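Flavohemoprotein (Vibrio cholerae O1 biovar El Tor, PDB 4EH1) probably detoxifies nitric oxide by converting it to nitrate with oxygen and NAD(P)H, here represented by its FAD- and NAD(P)H-binding reductase domain. Local coordinates at residues A[174-179]-A[184-189]. Residues are numbered along the deposited sequence; the frame is centred on the assembly and turned at random.
Sequences QVWYRD and DVLQGE
Trp176 and Leu186 are bridge partners in a short parallel pairing of strand 172-177 with strand 186-187, and their side chains lie alongside each other on one face of the sheet. Leu186 CB makes a CH-pi contact over the five-membered ring of Trp176, 3.9 Å from its centroid, while CD1 of Leu186 extends over the rim of the same indole face. The broad, flat indole suits a buried position where a branched leucine can spread across it, and Met190 and Leu195 also pack against the ring.

On the other sheet face, Val185 CG2 makes a second CH-pi contact, over the ring of Tyr177 and 3.7 Å from its CD2. Tyrosine suits this buried place: its ring packs on valine and its OH is hydrogen-bonded to His156 ND1.

Three backbone hydrogen bonds join the strands in the alternating parallel pattern. Leu186 N donates to Val175 O (2.9 Å), and Tyr177 N to Leu186 O (2.9 Å). The third, from Gly188 N to Tyr177 O (2.8 Å), approaches from above the carbonyl plane. At Gly188 (phi 122°, psi -161°) a CB would jam against Gln187 O, which by itself calls for glycine.

Val175, Trp176 and Tyr177 form the buried, tightly packed side; Leu186, Gln187 and the Arg178/Glu189 end face solvent. One water links Gln187 NE2 to Arg178 O. Arg178 grips Asp179 side-on, NE 2.9 Å from OD1 and NH2 on OD2, a bidentate pair that fixes the guanidinium's rotation. Glu189 OE2 touches Arg178 CG at 3.8 Å but stays 5.4 Å from NE, so any attraction is probably long-range. Strand 172-177 also bonds to strand 144-150, so residues 186-187 edge the parallel sheet of the NAD(P)H-binding domain, an alpha-beta-alpha sandwich characteristic of ferredoxin reductase-like flavoproteins.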
loop_
_atom_site.group_PDB
_atom_site.type_symbol
_atom_site.label_atom_id
_atom_site.label_comp_id
_atom_site.label_asym_id
_atom_site.label_seq_id
_atom_site.Cartn_x
_atom_site.Cartn_y
_atom_site.Cartn_z
ATOM N N GLN A 174 18.808 6.660 -15.761
ATOM C CA GLN A 174 19.783 5.638 -15.381
ATOM C C GLN A 174 19.563 5.340 -13.900
ATOM O O GLN A 174 19.445 6.261 -13.090
ATOM C CB GLN A 174 21.231 6.094 -15.626
ATOM C CG GLN A 174 22.290 5.020 -15.246
ATOM C CD GLN A 174 22.030 3.664 -15.930
ATOM O OE1 GLN A 174 21.817 2.625 -15.268
ATOM N NE2 GLN A 174 22.072 3.667 -17.251
ATOM N N VAL A 175 19.504 4.056 -13.564
ATOM C CA VAL A 175 19.392 3.632 -12.182
ATOM C C VAL A 175 20.656 2.870 -11.676
ATOM O O VAL A 175 21.254 2.111 -12.417
ATOM C CB VAL A 175 18.149 2.766 -12.009
ATOM C CG1 VAL A 175 18.144 2.097 -10.632
ATOM C CG2 VAL A 175 16.854 3.638 -12.233
ATOM N N TRP A 176 21.064 3.114 -10.426
ATOM C CA TRP A 176 22.160 2.382 -9.777
ATOM C C TRP A 176 21.628 1.609 -8.543
ATOM O O TRP A 176 20.829 2.148 -7.756
ATOM C CB TRP A 176 23.245 3.345 -9.282
ATOM C CG TRP A 176 24.108 3.959 -10.334
ATOM C CD1 TRP A 176 25.370 3.609 -10.660
ATOM C CD2 TRP A 176 23.763 5.057 -11.182
ATOM N NE1 TRP A 176 25.834 4.407 -11.665
ATOM C CE2 TRP A 176 24.878 5.317 -11.998
ATOM C CE3 TRP A 176 22.610 5.840 -11.333
ATOM C CZ2 TRP A 176 24.888 6.328 -12.961
ATOM C CZ3 TRP A 176 22.624 6.858 -12.272
ATOM C CH2 TRP A 176 23.763 7.093 -13.072
ATOM N N TYR A 177 22.058 0.355 -8.379
ATOM C CA TYR A 177 21.733 -0.424 -7.181
ATOM C C TYR A 177 23.051 -0.597 -6.461
ATOM O O TYR A 177 24.041 -1.076 -7.046
ATOM C CB TYR A 177 21.163 -1.808 -7.520
ATOM C CG TYR A 177 19.743 -1.869 -8.071
ATOM C CD1 TYR A 177 18.885 -0.762 -8.021
ATOM C CD2 TYR A 177 19.249 -3.060 -8.625
ATOM C CE1 TYR A 177 17.576 -0.837 -8.524
ATOM C CE2 TYR A 177 17.952 -3.140 -9.140
ATOM C CZ TYR A 177 17.117 -2.011 -9.084
ATOM O OH TYR A 177 15.815 -2.083 -9.581
ATOM N N ARG A 178 23.088 -0.181 -5.204
ATOM C CA ARG A 178 24.332 -0.273 -4.435
ATOM C C ARG A 178 24.732 -1.725 -4.162
ATOM O O ARG A 178 25.909 -2.049 -4.164
ATOM C CB ARG A 178 24.184 0.434 -3.101
ATOM C CG ARG A 178 25.455 0.565 -2.304
ATOM C CD ARG A 178 25.112 1.069 -0.927
ATOM N NE ARG A 178 24.483 0.034 -0.114
ATOM C CZ ARG A 178 23.874 0.281 1.037
ATOM N NH1 ARG A 178 23.826 1.521 1.500
ATOM N NH2 ARG A 178 23.324 -0.704 1.722
ATOM N N ASP A 179 23.757 -2.598 -3.940
ATOM C CA ASP A 179 24.077 -3.924 -3.393
ATOM C C ASP A 179 23.860 -5.125 -4.311
ATOM O O ASP A 179 24.092 -6.246 -3.900
ATOM C CB ASP A 179 23.318 -4.162 -2.084
ATOM C CG ASP A 179 23.654 -3.150 -1.028
ATOM O OD1 ASP A 179 24.809 -2.691 -1.023
ATOM O OD2 ASP A 179 22.764 -2.804 -0.215
ATOM N N ASP A 184 19.805 -3.830 -17.010
ATOM C CA ASP A 184 19.728 -2.391 -17.254
ATOM C C ASP A 184 19.804 -1.516 -15.994
ATOM O O ASP A 184 19.146 -0.485 -15.912
ATOM C CB ASP A 184 18.464 -2.039 -18.047
ATOM C CG ASP A 184 18.588 -0.706 -18.774
ATOM O OD1 ASP A 184 19.508 -0.574 -19.614
ATOM O OD2 ASP A 184 17.785 0.215 -18.491
ATOM N N VAL A 185 20.577 -1.934 -14.999
ATOM C CA VAL A 185 20.964 -1.010 -13.938
ATOM C C VAL A 185 22.457 -1.120 -13.735
ATOM O O VAL A 185 23.069 -2.146 -14.037
ATOM C CB VAL A 185 20.249 -1.264 -12.581
ATOM C CG1 VAL A 185 18.724 -1.417 -12.790
ATOM C CG2 VAL A 185 20.845 -2.445 -11.900
ATOM N N LEU A 186 23.060 -0.070 -13.211
ATOM C CA LEU A 186 24.480 -0.155 -12.938
ATOM C C LEU A 186 24.640 -0.520 -11.467
ATOM O O LEU A 186 23.900 -0.042 -10.615
ATOM C CB LEU A 186 25.138 1.173 -13.253
ATOM C CG LEU A 186 25.136 1.435 -14.758
ATOM C CD1 LEU A 186 25.381 2.895 -15.027
ATOM C CD2 LEU A 186 26.218 0.582 -15.398
ATOM N N GLN A 187 25.588 -1.384 -11.181
ATOM C CA GLN A 187 25.851 -1.791 -9.812
ATOM C C GLN A 187 26.892 -0.874 -9.185
ATOM O O GLN A 187 27.972 -0.678 -9.730
ATOM C CB GLN A 187 26.363 -3.233 -9.799
ATOM C CG GLN A 187 26.433 -3.799 -8.423
ATOM C CD GLN A 187 26.559 -5.312 -8.425
ATOM O OE1 GLN A 187 26.781 -5.932 -9.471
ATOM N NE2 GLN A 187 26.406 -5.915 -7.249
ATOM N N GLY A 188 26.593 -0.320 -8.031
ATOM C CA GLY A 188 27.594 0.469 -7.341
ATOM C C GLY A 188 27.174 1.891 -7.052
ATOM O O GLY A 188 25.986 2.206 -7.054
ATOM N N GLU A 189 28.149 2.753 -6.793
ATOM C CA GLU A 189 27.849 4.157 -6.565
ATOM C C GLU A 189 27.606 4.871 -7.894
ATOM O O GLU A 189 28.121 4.485 -8.960
ATOM C CB GLU A 189 28.955 4.859 -5.760
ATOM C CG GLU A 189 29.087 4.379 -4.295
ATOM C CD GLU A 189 27.884 4.750 -3.391
ATOM O OE1 GLU A 189 27.579 5.963 -3.264
ATOM O OE2 GLU A 189 27.253 3.834 -2.789
HETATM O O HOH W 1 18.447 2.067 -15.631
HETATM O O HOH W 2 27.474 -4.388 -5.096
#